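Local coordinates for selenium-binding protein (Sulfolobus tokodaii, PDB 2ECE), which has no established function but belongs to the selenium-binding protein family of beta-propellers and may accordingly bind selenium, at residues A[25-31]-A[444-450]; A[46-50]-A[435-439]; A[336-340]-A[382-388]; A[393-399]-A[417-423]. One frame throughout, in Å; residues are numbered along the deposited sequence.

Interaction 1. Residues A[25-31]-A[444-450]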
# COMPACT_ATOMS: atom_id res chain seq x y z
N GLU A 25 -15.80 10.89 1.25
CA GLU A 25 -14.89 11.32 0.18
C GLU A 25 -15.65 11.66 -1.11
O GLU A 25 -16.61 10.99 -1.46
CB GLU A 25 -13.87 10.22 -0.11
CG GLU A 25 -14.44 8.96 -0.78
CD GLU A 25 -15.11 8.00 0.19
OE1 GLU A 25 -15.24 8.34 1.39
OE2 GLU A 25 -15.52 6.90 -0.24
N ASP A 26 -15.21 12.71 -1.81
CA ASP A 26 -15.82 13.12 -3.07
C ASP A 26 -15.01 12.59 -4.26
O ASP A 26 -15.55 12.35 -5.34
CB ASP A 26 -15.86 14.65 -3.21
CG ASP A 26 -16.95 15.29 -2.39
OD1 ASP A 26 -18.07 14.72 -2.32
OD2 ASP A 26 -16.71 16.38 -1.83
N LEU A 27 -13.71 12.40 -4.04
CA LEU A 27 -12.82 11.95 -5.10
C LEU A 27 -11.86 10.86 -4.67
O LEU A 27 -11.60 10.67 -3.48
CB LEU A 27 -11.98 13.12 -5.62
CG LEU A 27 -12.70 14.39 -6.04
CD1 LEU A 27 -11.71 15.55 -6.05
CD2 LEU A 27 -13.35 14.19 -7.41
N ALA A 28 -11.31 10.18 -5.67
CA ALA A 28 -10.34 9.12 -5.45
C ALA A 28 -9.19 9.35 -6.42
O ALA A 28 -9.38 9.36 -7.63
CB ALA A 28 -10.98 7.76 -5.71
N TYR A 29 -8.00 9.56 -5.87
CA TYR A 29 -6.83 9.76 -6.70
C TYR A 29 -6.23 8.37 -6.88
O TYR A 29 -6.07 7.64 -5.90
CB TYR A 29 -5.85 10.71 -6.00
CG TYR A 29 -6.42 12.10 -5.79
CD1 TYR A 29 -6.68 12.93 -6.88
CD2 TYR A 29 -6.69 12.58 -4.51
CE1 TYR A 29 -7.21 14.21 -6.70
CE2 TYR A 29 -7.22 13.86 -4.31
CZ TYR A 29 -7.47 14.67 -5.41
OH TYR A 29 -7.96 15.95 -5.23
N VAL A 30 -5.91 8.00 -8.11
CA VAL A 30 -5.38 6.67 -8.37
C VAL A 30 -4.07 6.68 -9.14
O VAL A 30 -3.96 7.29 -10.20
CB VAL A 30 -6.41 5.82 -9.14
CG1 VAL A 30 -5.93 4.37 -9.24
CG2 VAL A 30 -7.77 5.90 -8.43
N ALA A 31 -3.07 5.99 -8.59
CA ALA A 31 -1.78 5.91 -9.26
C ALA A 31 -1.94 4.92 -10.41
O ALA A 31 -2.25 3.75 -10.20
CB ALA A 31 -0.72 5.40 -8.28
N SER A 444 -3.75 0.09 -12.68
CA SER A 444 -4.01 0.89 -11.49
C SER A 444 -3.39 0.34 -10.21
O SER A 444 -3.32 -0.88 -10.02
CB SER A 444 -5.52 1.06 -11.31
OG SER A 444 -6.18 -0.19 -11.35
N HIS A 445 -2.93 1.24 -9.34
CA HIS A 445 -2.32 0.81 -8.09
C HIS A 445 -2.96 1.48 -6.86
O HIS A 445 -4.16 1.36 -6.63
CB HIS A 445 -0.80 1.06 -8.11
CG HIS A 445 -0.03 0.11 -7.24
ND1 HIS A 445 0.48 -1.08 -7.71
CD2 HIS A 445 0.24 0.14 -5.91
CE1 HIS A 445 1.03 -1.75 -6.72
NE2 HIS A 445 0.89 -1.04 -5.61
N GLN A 446 -2.16 2.19 -6.07
CA GLN A 446 -2.71 2.78 -4.85
C GLN A 446 -3.78 3.85 -5.05
O GLN A 446 -3.74 4.63 -6.00
CB GLN A 446 -1.60 3.34 -3.96
CG GLN A 446 -2.10 3.71 -2.56
CD GLN A 446 -0.99 3.79 -1.55
OE1 GLN A 446 0.01 4.49 -1.76
NE2 GLN A 446 -1.15 3.07 -0.45
N VAL A 447 -4.73 3.87 -4.13
CA VAL A 447 -5.83 4.82 -4.16
C VAL A 447 -5.79 5.70 -2.91
O VAL A 447 -5.60 5.20 -1.80
CB VAL A 447 -7.19 4.08 -4.20
CG1 VAL A 447 -8.35 5.06 -4.07
CG2 VAL A 447 -7.32 3.31 -5.51
N ARG A 448 -5.94 7.00 -3.09
CA ARG A 448 -5.98 7.93 -1.97
C ARG A 448 -7.28 8.71 -2.09
O ARG A 448 -7.53 9.37 -3.09
CB ARG A 448 -4.78 8.90 -1.97
CG ARG A 448 -3.74 8.60 -0.88
CD ARG A 448 -2.91 7.36 -1.22
NE ARG A 448 -2.15 6.82 -0.09
CZ ARG A 448 -2.68 6.08 0.88
NH1 ARG A 448 -3.97 5.78 0.86
NH2 ARG A 448 -1.91 5.63 1.86
N LEU A 449 -8.11 8.63 -1.06
CA LEU A 449 -9.40 9.32 -1.07
C LEU A 449 -9.27 10.76 -0.56
O LEU A 449 -8.57 11.02 0.42
CB LEU A 449 -10.40 8.56 -0.21
CG LEU A 449 -10.56 7.06 -0.54
CD1 LEU A 449 -11.50 6.41 0.47
CD2 LEU A 449 -11.08 6.90 -1.96
N SER A 450 -9.93 11.69 -1.24
CA SER A 450 -9.89 13.09 -0.83
C SER A 450 -10.36 13.16 0.62
O SER A 450 -11.36 12.55 0.98
CB SER A 450 -10.80 13.93 -1.73
OG SER A 450 -12.14 13.46 -1.71
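Ser450 grips Leu27 twice: its OG lies 3.0 Å from Leu27 N and accepts its hydrogen, and its own amide N donates to Leu27 O in an almost straight bond (172° at the hydrogen). OG lies between the backbone N and the carbonyl carbon of Ser450 (chi1 57°), a torsion that swings the hydroxyl back to the Leu27 amide. Further along, Tyr29 and Arg448 form a hydrogen-bonded antiparallel pair, with Tyr29 N 2.8 Å from Arg448 O. The Tyr29 ring leans obliquely past the same carbonyl, its CD2 3.6 Å from Arg448 O, while the phenol OH bonds to Pro117 O. At the far end His445 N donates to Ala31 O over 2.7 Å, and Ala31 N to Gln446 O. On the face away from Tyr29 and Arg448, Leu449 CD2 rests on Ala28 CB at 3.8 Å; its other branch, CD1, lies against Glu25, whose carboxylate is salt-bridged to Arg394. Through the backbone pairing strand 443-449 joins the three N-terminal strands to complete one propeller blade, the so-called velcro closure. Main-chain bonds carry most of the polar contact, and no salt bridge spans the segments, which implies a seam held chiefly by strand pairing, with apolar side chains packed on one face.

Interaction 2. Residues A[46-50]-A[435-439]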
# COMPACT_ATOMS: atom_id res chain seq x y z
N ALA A 46 -4.81 9.44 -11.80
CA ALA A 46 -6.16 9.62 -12.30
C ALA A 46 -7.05 10.17 -11.20
O ALA A 46 -6.92 9.78 -10.03
CB ALA A 46 -6.71 8.29 -12.78
N VAL A 47 -7.93 11.09 -11.57
CA VAL A 47 -8.85 11.68 -10.61
C VAL A 47 -10.22 11.07 -10.90
O VAL A 47 -10.81 11.32 -11.95
CB VAL A 47 -8.94 13.21 -10.77
CG1 VAL A 47 -9.88 13.79 -9.72
CG2 VAL A 47 -7.55 13.83 -10.62
N VAL A 48 -10.71 10.26 -9.97
CA VAL A 48 -12.00 9.59 -10.12
C VAL A 48 -13.08 10.20 -9.23
O VAL A 48 -12.88 10.36 -8.02
CB VAL A 48 -11.88 8.09 -9.80
CG1 VAL A 48 -13.24 7.42 -9.91
CG2 VAL A 48 -10.89 7.43 -10.76
N ASP A 49 -14.21 10.55 -9.85
CA ASP A 49 -15.34 11.12 -9.14
C ASP A 49 -15.99 9.95 -8.45
O ASP A 49 -16.47 9.00 -9.08
CB ASP A 49 -16.35 11.77 -10.09
CG ASP A 49 -17.39 12.62 -9.35
OD1 ASP A 49 -17.79 12.23 -8.23
OD2 ASP A 49 -17.80 13.66 -9.90
N VAL A 50 -16.01 10.02 -7.13
CA VAL A 50 -16.53 8.94 -6.33
C VAL A 50 -17.80 9.24 -5.52
O VAL A 50 -18.20 8.45 -4.66
CB VAL A 50 -15.33 8.42 -5.47
CG1 VAL A 50 -15.59 8.57 -3.99
CG2 VAL A 50 -15.00 7.01 -5.86
N PHE A 435 -20.82 0.89 -9.65
CA PHE A 435 -19.51 1.52 -9.76
C PHE A 435 -18.45 0.70 -10.49
O PHE A 435 -18.28 -0.50 -10.24
CB PHE A 435 -18.99 1.89 -8.36
CG PHE A 435 -17.72 2.69 -8.38
CD1 PHE A 435 -16.48 2.07 -8.49
CD2 PHE A 435 -17.77 4.08 -8.33
CE1 PHE A 435 -15.30 2.82 -8.55
CE2 PHE A 435 -16.60 4.85 -8.39
CZ PHE A 435 -15.36 4.22 -8.50
N PHE A 436 -17.72 1.35 -11.39
CA PHE A 436 -16.65 0.69 -12.13
C PHE A 436 -15.83 1.65 -12.97
O PHE A 436 -16.38 2.50 -13.67
CB PHE A 436 -17.19 -0.41 -13.05
CG PHE A 436 -16.12 -1.33 -13.59
CD1 PHE A 436 -15.64 -1.19 -14.89
CD2 PHE A 436 -15.58 -2.31 -12.77
CE1 PHE A 436 -14.62 -2.02 -15.36
CE2 PHE A 436 -14.56 -3.15 -13.23
CZ PHE A 436 -14.09 -3.01 -14.53
N VAL A 437 -14.52 1.52 -12.87
CA VAL A 437 -13.62 2.33 -13.66
C VAL A 437 -12.72 1.35 -14.40
O VAL A 437 -12.13 0.45 -13.80
CB VAL A 437 -12.73 3.25 -12.79
CG1 VAL A 437 -11.87 4.12 -13.68
CG2 VAL A 437 -13.61 4.10 -11.88
N ASP A 438 -12.66 1.52 -15.71
CA ASP A 438 -11.83 0.70 -16.57
C ASP A 438 -10.76 1.68 -17.06
O ASP A 438 -11.08 2.68 -17.71
CB ASP A 438 -12.67 0.15 -17.72
CG ASP A 438 -11.87 -0.09 -18.99
OD1 ASP A 438 -10.69 -0.48 -18.89
OD2 ASP A 438 -12.44 0.11 -20.08
N PHE A 439 -9.51 1.41 -16.73
CA PHE A 439 -8.42 2.30 -17.11
C PHE A 439 -7.83 2.03 -18.49
O PHE A 439 -6.75 2.54 -18.82
CB PHE A 439 -7.34 2.25 -16.03
CG PHE A 439 -7.79 2.81 -14.70
CD1 PHE A 439 -7.85 4.19 -14.50
CD2 PHE A 439 -8.19 1.97 -13.67
CE1 PHE A 439 -8.30 4.72 -13.29
CE2 PHE A 439 -8.65 2.49 -12.46
CZ PHE A 439 -8.70 3.87 -12.27
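Strands 46-49 and 435-438 run nearly antiparallel (159° between their directions) with axes 9.5 Å apart, and Val48 faces Val437 with their CA atoms separated by 8.2 Å, too far for main-chain hydrogen bonds. The gap is filled almost wholly by side chains. Val48 and Val437 reach toward each other tip to tip, Val48 CG1 standing 3.9 Å from Val437 CG2. The same CG1 also touches the rim of the Phe435 ring, approaching CZ at 4.1 Å close to the ring plane. Phe435 carries its CG anti to the backbone N (chi1 -173°), which extends the ring toward strand 46-49 and sets its CE2 3.7 Å from Val50 CG2, an oblique approach. Asp49 O, like Val48 CG1, lies at the edge of the Phe435 ring, near its plane. This is packing between two sheets of a beta-propeller: strand 44-49 belongs to the blade completed by strand 443-449, strand 429-438 is the outermost strand of the blade before it, and the contact therefore falls where the ring of blades closes. Met418 and Ile60 add to the same apolar layer, the first against Val48 and the second against Val437 and Phe439. Just past the end of its strand, Phe439 folds its ring back (chi1 -66°) to meet Ala46, with CE1 3.9 Å from Ala46 CB. Val48 CG2 comes near CZ of this ring from an oblique direction. One face of the ring is covered from within its own segment by Val437 CG1, 3.5 Å above the plane and offset toward the rim.

Interaction 3. Residues A[336-340]-A[382-388]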
# COMPACT_ATOMS: atom_id res chain seq x y z
N TYR A 336 -9.01 -6.18 6.09
CA TYR A 336 -9.33 -6.60 4.73
C TYR A 336 -8.07 -7.09 4.05
O TYR A 336 -7.01 -6.50 4.22
CB TYR A 336 -9.94 -5.45 3.93
CG TYR A 336 -11.28 -4.99 4.47
CD1 TYR A 336 -11.35 -4.07 5.51
CD2 TYR A 336 -12.47 -5.50 3.95
CE1 TYR A 336 -12.59 -3.66 6.04
CE2 TYR A 336 -13.71 -5.11 4.46
CZ TYR A 336 -13.76 -4.19 5.50
OH TYR A 336 -14.98 -3.82 6.02
N LEU A 337 -8.18 -8.18 3.29
CA LEU A 337 -7.03 -8.72 2.58
C LEU A 337 -7.41 -8.90 1.12
O LEU A 337 -8.58 -9.13 0.79
CB LEU A 337 -6.61 -10.10 3.09
CG LEU A 337 -6.66 -10.68 4.51
CD1 LEU A 337 -5.86 -11.98 4.50
CD2 LEU A 337 -6.10 -9.73 5.53
N SER A 338 -6.42 -8.81 0.25
CA SER A 338 -6.65 -9.05 -1.16
C SER A 338 -5.87 -10.32 -1.46
O SER A 338 -4.81 -10.57 -0.87
CB SER A 338 -6.12 -7.88 -2.00
OG SER A 338 -4.71 -7.75 -1.88
N LEU A 339 -6.41 -11.16 -2.34
CA LEU A 339 -5.73 -12.38 -2.73
C LEU A 339 -5.51 -12.20 -4.22
O LEU A 339 -6.40 -12.46 -5.03
CB LEU A 339 -6.60 -13.62 -2.47
CG LEU A 339 -6.58 -14.24 -1.06
CD1 LEU A 339 -7.31 -13.34 -0.08
CD2 LEU A 339 -7.25 -15.62 -1.11
N TRP A 340 -4.32 -11.73 -4.56
CA TRP A 340 -3.95 -11.45 -5.94
C TRP A 340 -3.76 -12.71 -6.79
O TRP A 340 -3.74 -12.63 -8.01
CB TRP A 340 -2.67 -10.62 -5.95
CG TRP A 340 -2.38 -9.98 -7.26
CD1 TRP A 340 -3.13 -9.03 -7.89
CD2 TRP A 340 -1.23 -10.20 -8.07
NE1 TRP A 340 -2.50 -8.63 -9.05
CE2 TRP A 340 -1.34 -9.34 -9.19
CE3 TRP A 340 -0.12 -11.05 -7.97
CZ2 TRP A 340 -0.37 -9.29 -10.19
CZ3 TRP A 340 0.85 -11.00 -8.98
CH2 TRP A 340 0.71 -10.13 -10.07
N ALA A 382 -6.26 -9.54 -10.57
CA ALA A 382 -7.04 -9.86 -9.38
C ALA A 382 -6.93 -8.71 -8.39
O ALA A 382 -6.21 -7.74 -8.64
CB ALA A 382 -6.52 -11.14 -8.76
N PRO A 383 -7.64 -8.79 -7.25
CA PRO A 383 -7.55 -7.70 -6.27
C PRO A 383 -6.11 -7.57 -5.77
O PRO A 383 -5.43 -8.57 -5.56
CB PRO A 383 -8.49 -8.15 -5.16
CG PRO A 383 -9.50 -8.99 -5.88
CD PRO A 383 -8.64 -9.79 -6.83
N GLN A 384 -5.62 -6.34 -5.71
CA GLN A 384 -4.28 -6.10 -5.19
C GLN A 384 -4.38 -5.02 -4.10
O GLN A 384 -4.61 -5.32 -2.93
CB GLN A 384 -3.37 -5.68 -6.33
CG GLN A 384 -1.90 -5.98 -6.13
CD GLN A 384 -1.29 -5.19 -4.99
OE1 GLN A 384 -1.38 -5.58 -3.83
NE2 GLN A 384 -0.67 -4.06 -5.33
N MET A 385 -4.23 -3.76 -4.49
CA MET A 385 -4.32 -2.68 -3.52
C MET A 385 -5.77 -2.45 -3.11
O MET A 385 -6.69 -2.59 -3.91
CB MET A 385 -3.75 -1.37 -4.07
CG MET A 385 -2.23 -1.30 -4.07
SD MET A 385 -1.48 -1.85 -2.53
CE MET A 385 -1.88 -0.50 -1.41
N LEU A 386 -5.95 -2.10 -1.84
CA LEU A 386 -7.27 -1.83 -1.28
C LEU A 386 -7.22 -0.51 -0.54
O LEU A 386 -6.16 -0.07 -0.10
CB LEU A 386 -7.66 -2.91 -0.25
CG LEU A 386 -7.63 -4.39 -0.60
CD1 LEU A 386 -7.81 -5.23 0.66
CD2 LEU A 386 -8.73 -4.69 -1.61
N GLU A 387 -8.37 0.14 -0.42
CA GLU A 387 -8.44 1.36 0.37
C GLU A 387 -9.85 1.47 0.92
O GLU A 387 -10.82 1.16 0.23
CB GLU A 387 -8.08 2.60 -0.44
CG GLU A 387 -7.75 3.76 0.49
CD GLU A 387 -6.91 3.30 1.67
OE1 GLU A 387 -5.68 3.15 1.51
OE2 GLU A 387 -7.49 3.08 2.77
N ILE A 388 -9.96 1.90 2.17
CA ILE A 388 -11.25 1.98 2.84
C ILE A 388 -11.64 3.41 3.20
O ILE A 388 -10.81 4.19 3.68
CB ILE A 388 -11.24 1.17 4.15
CG1 ILE A 388 -10.53 -0.16 3.94
CG2 ILE A 388 -12.67 0.95 4.63
CD1 ILE A 388 -10.06 -0.82 5.25
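Two neighbouring blades of the propeller meet where Ser338, near the end of a central strand of one blade, and Trp340, just beyond it, touch the segment 382-385 that leads into the first strand of the next. Ser338 OG donates to Gln384 O at 2.6 Å, arriving in the carbonyl plane on a lone pair. The hydroxyl sits between the backbone N and the carbonyl carbon of its own residue (chi1 64°), and this aims it across the interface. The Trp340 indole is met from two directions. Gln384 CG lies over the face of the five-membered ring, 4.1 Å from its centroid, in a CH-pi contact; the Gln384 amide stands nearly perpendicular to the indole (89°). Pro383 O comes to the ring edge instead, 3.3 Å from Trp340 CD1. Both polar ends are held from outside: Trp340 NE1 bonds to Asn399 O, and the Gln384 amide to Thr324 and Ser400. An alanine in place of Trp340 would probably strip the aliphatic part of Gln384 of its cover and leave Asn399 O without this donor. Farther along the strands the contact is apolar, Leu386 CD1 lying 3.9 Å from Tyr336 CB and Ile388 CD1 obliquely 3.5 Å from Tyr336 CD1. Packing of one blade's sheet against the next, without main-chain pairing between them, is how blades are arranged round the axis of a beta-propeller.

Interaction 4. Residues A[393-399]-A[417-423]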
# COMPACT_ATOMS: atom_id res chain seq x y z
N ARG A 393 -17.53 2.04 5.25
CA ARG A 393 -18.56 1.40 4.43
C ARG A 393 -18.17 1.06 2.99
O ARG A 393 -18.78 0.20 2.37
CB ARG A 393 -19.81 2.28 4.41
CG ARG A 393 -20.37 2.59 5.79
CD ARG A 393 -21.44 3.67 5.74
NE ARG A 393 -21.84 4.09 7.08
CZ ARG A 393 -22.66 3.41 7.87
NH1 ARG A 393 -23.19 2.26 7.46
NH2 ARG A 393 -22.95 3.87 9.08
N ARG A 394 -17.14 1.72 2.46
CA ARG A 394 -16.72 1.48 1.08
C ARG A 394 -15.26 1.05 0.96
O ARG A 394 -14.37 1.62 1.59
CB ARG A 394 -16.95 2.75 0.25
CG ARG A 394 -18.39 3.29 0.32
CD ARG A 394 -18.50 4.70 -0.24
NE ARG A 394 -17.82 5.69 0.60
CZ ARG A 394 -18.29 6.14 1.76
NH1 ARG A 394 -19.45 5.69 2.24
NH2 ARG A 394 -17.60 7.04 2.45
N VAL A 395 -15.02 0.02 0.14
CA VAL A 395 -13.67 -0.48 -0.08
C VAL A 395 -13.38 -0.38 -1.58
O VAL A 395 -14.11 -0.92 -2.40
CB VAL A 395 -13.51 -1.96 0.34
CG1 VAL A 395 -12.06 -2.40 0.17
CG2 VAL A 395 -13.95 -2.15 1.79
N TYR A 396 -12.32 0.35 -1.93
CA TYR A 396 -11.95 0.51 -3.33
C TYR A 396 -10.86 -0.51 -3.63
O TYR A 396 -9.99 -0.76 -2.81
CB TYR A 396 -11.48 1.94 -3.56
CG TYR A 396 -12.58 2.96 -3.32
CD1 TYR A 396 -13.50 3.27 -4.32
CD2 TYR A 396 -12.73 3.57 -2.07
CE1 TYR A 396 -14.54 4.17 -4.09
CE2 TYR A 396 -13.77 4.48 -1.83
CZ TYR A 396 -14.67 4.77 -2.84
OH TYR A 396 -15.68 5.68 -2.62
N VAL A 397 -10.92 -1.10 -4.82
CA VAL A 397 -9.98 -2.15 -5.20
C VAL A 397 -9.37 -1.96 -6.59
O VAL A 397 -10.09 -1.70 -7.55
CB VAL A 397 -10.69 -3.52 -5.20
CG1 VAL A 397 -9.67 -4.64 -5.32
CG2 VAL A 397 -11.54 -3.68 -3.94
N THR A 398 -8.04 -2.08 -6.69
CA THR A 398 -7.36 -1.99 -7.99
C THR A 398 -6.63 -3.33 -8.20
O THR A 398 -6.59 -4.15 -7.27
CB THR A 398 -6.38 -0.80 -8.09
OG1 THR A 398 -5.40 -0.89 -7.05
CG2 THR A 398 -7.16 0.51 -7.99
N ASN A 399 -6.03 -3.55 -9.36
CA ASN A 399 -5.47 -4.88 -9.64
C ASN A 399 -4.03 -5.13 -10.06
O ASN A 399 -3.67 -6.27 -10.35
CB ASN A 399 -6.37 -5.53 -10.69
CG ASN A 399 -6.38 -4.76 -12.00
OD1 ASN A 399 -6.30 -3.53 -12.00
ND2 ASN A 399 -6.49 -5.48 -13.12
N TRP A 417 -8.35 -1.64 -13.53
CA TRP A 417 -9.73 -1.35 -13.18
C TRP A 417 -9.79 -0.93 -11.72
O TRP A 417 -8.80 -1.06 -10.98
CB TRP A 417 -10.68 -2.55 -13.41
CG TRP A 417 -10.23 -3.94 -12.95
CD1 TRP A 417 -9.85 -4.97 -13.76
CD2 TRP A 417 -10.20 -4.46 -11.60
NE1 TRP A 417 -9.60 -6.10 -13.01
CE2 TRP A 417 -9.81 -5.81 -11.69
CE3 TRP A 417 -10.48 -3.92 -10.34
CZ2 TRP A 417 -9.68 -6.64 -10.56
CZ3 TRP A 417 -10.35 -4.74 -9.21
CH2 TRP A 417 -9.95 -6.08 -9.33
N MET A 418 -10.93 -0.39 -11.32
CA MET A 418 -11.14 -0.02 -9.93
C MET A 418 -12.55 -0.44 -9.61
O MET A 418 -13.51 -0.04 -10.27
CB MET A 418 -10.98 1.47 -9.68
CG MET A 418 -11.31 1.81 -8.23
SD MET A 418 -10.60 3.32 -7.59
CE MET A 418 -11.41 4.49 -8.61
N VAL A 419 -12.66 -1.28 -8.59
CA VAL A 419 -13.93 -1.80 -8.16
C VAL A 419 -14.28 -1.26 -6.79
O VAL A 419 -13.39 -0.97 -5.97
CB VAL A 419 -13.86 -3.35 -8.11
CG1 VAL A 419 -14.92 -3.90 -7.17
CG2 VAL A 419 -14.05 -3.91 -9.51
N LYS A 420 -15.58 -1.09 -6.54
CA LYS A 420 -16.04 -0.62 -5.24
C LYS A 420 -16.81 -1.73 -4.56
O LYS A 420 -17.63 -2.41 -5.18
CB LYS A 420 -16.92 0.62 -5.37
CG LYS A 420 -17.43 1.08 -4.00
CD LYS A 420 -18.01 2.49 -3.99
CE LYS A 420 -19.46 2.55 -4.44
NZ LYS A 420 -20.08 3.88 -4.13
N LEU A 421 -16.52 -1.92 -3.28
CA LEU A 421 -17.19 -2.93 -2.47
C LEU A 421 -17.96 -2.19 -1.39
O LEU A 421 -17.52 -1.14 -0.92
CB LEU A 421 -16.16 -3.86 -1.82
CG LEU A 421 -15.15 -4.57 -2.72
CD1 LEU A 421 -14.25 -5.46 -1.86
CD2 LEU A 421 -15.88 -5.41 -3.76
N ASN A 422 -19.10 -2.73 -1.00
CA ASN A 422 -19.90 -2.13 0.06
C ASN A 422 -19.70 -3.02 1.27
O ASN A 422 -20.08 -4.19 1.26
CB ASN A 422 -21.37 -2.08 -0.36
CG ASN A 422 -21.62 -1.10 -1.49
OD1 ASN A 422 -22.21 -1.45 -2.51
ND2 ASN A 422 -21.18 0.14 -1.31
N ALA A 423 -19.07 -2.48 2.31
CA ALA A 423 -18.80 -3.26 3.52
C ALA A 423 -19.83 -2.98 4.61
O ALA A 423 -20.22 -1.83 4.84
CB ALA A 423 -17.40 -2.96 4.03
O HOH W 1 -18.25 5.92 -3.76
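Asn399 and Trp417 both place CG between the backbone N and the carbonyl carbon (chi1 62° and 44°), and together these turns lay the Asn399 amide over the indole with the planes 21° apart. Asn399 CB stands over the six-membered ring, 3.7 Å from its centroid, in a CH-pi contact. Trp417 N donates to Asn399 OD1 over 3.2 Å from above the amide plane, while ND2 bonds to Lys415 O and the indole NE1 to Thr380 O. Val397 O lies at the indole edge, 3.5 Å from Trp417 CZ3. A leucine replacing Trp417 would probably deprive the Asn399 amide of its stacking surface and Thr380 O of its indole donor. On the sheet face away from Val395 and Val397, Lys420 CD lies 3.9 Å from Tyr396 CE1; one water donates to Tyr396 OH and accepts from Lys420 NZ, at 2.8 Å each. Tyr396 OH also bonds to Glu25 OE2, and Lys420 NZ to Tyr57 OH. Met418 SD makes an oblique Met-aromatic contact with the same tyrosine ring. Reciprocal main-chain hydrogen bonds join Val395 to Leu421 and Val397 to Val419, all four side chains lying on the face away from Tyr396. These are the two central strands of a four-stranded antiparallel propeller blade, here connected through helix 403-409.

How the interactions relate
All four contacts lie around the junction of the last blade with its two neighbours. Interactions 1 and 2 (centres 9 Å apart) share the closing blade, where Val30 N meets Ala46 O at 2.8 Å. Interaction 4 forms the core of the last blade and is flanked on both sides: Val437 O lies 2.9 Å from Met418 N toward interaction 2, and Glu387 O 2.8 Å from Tyr396 N toward interaction 3. Between blades, His445 O and Thr398 OG1, 2.6 Å apart, tie interaction 1 to interaction 4. Interactions 2 and 3, with centres about 17 Å apart, do not touch and are linked through the sheet of interaction 4.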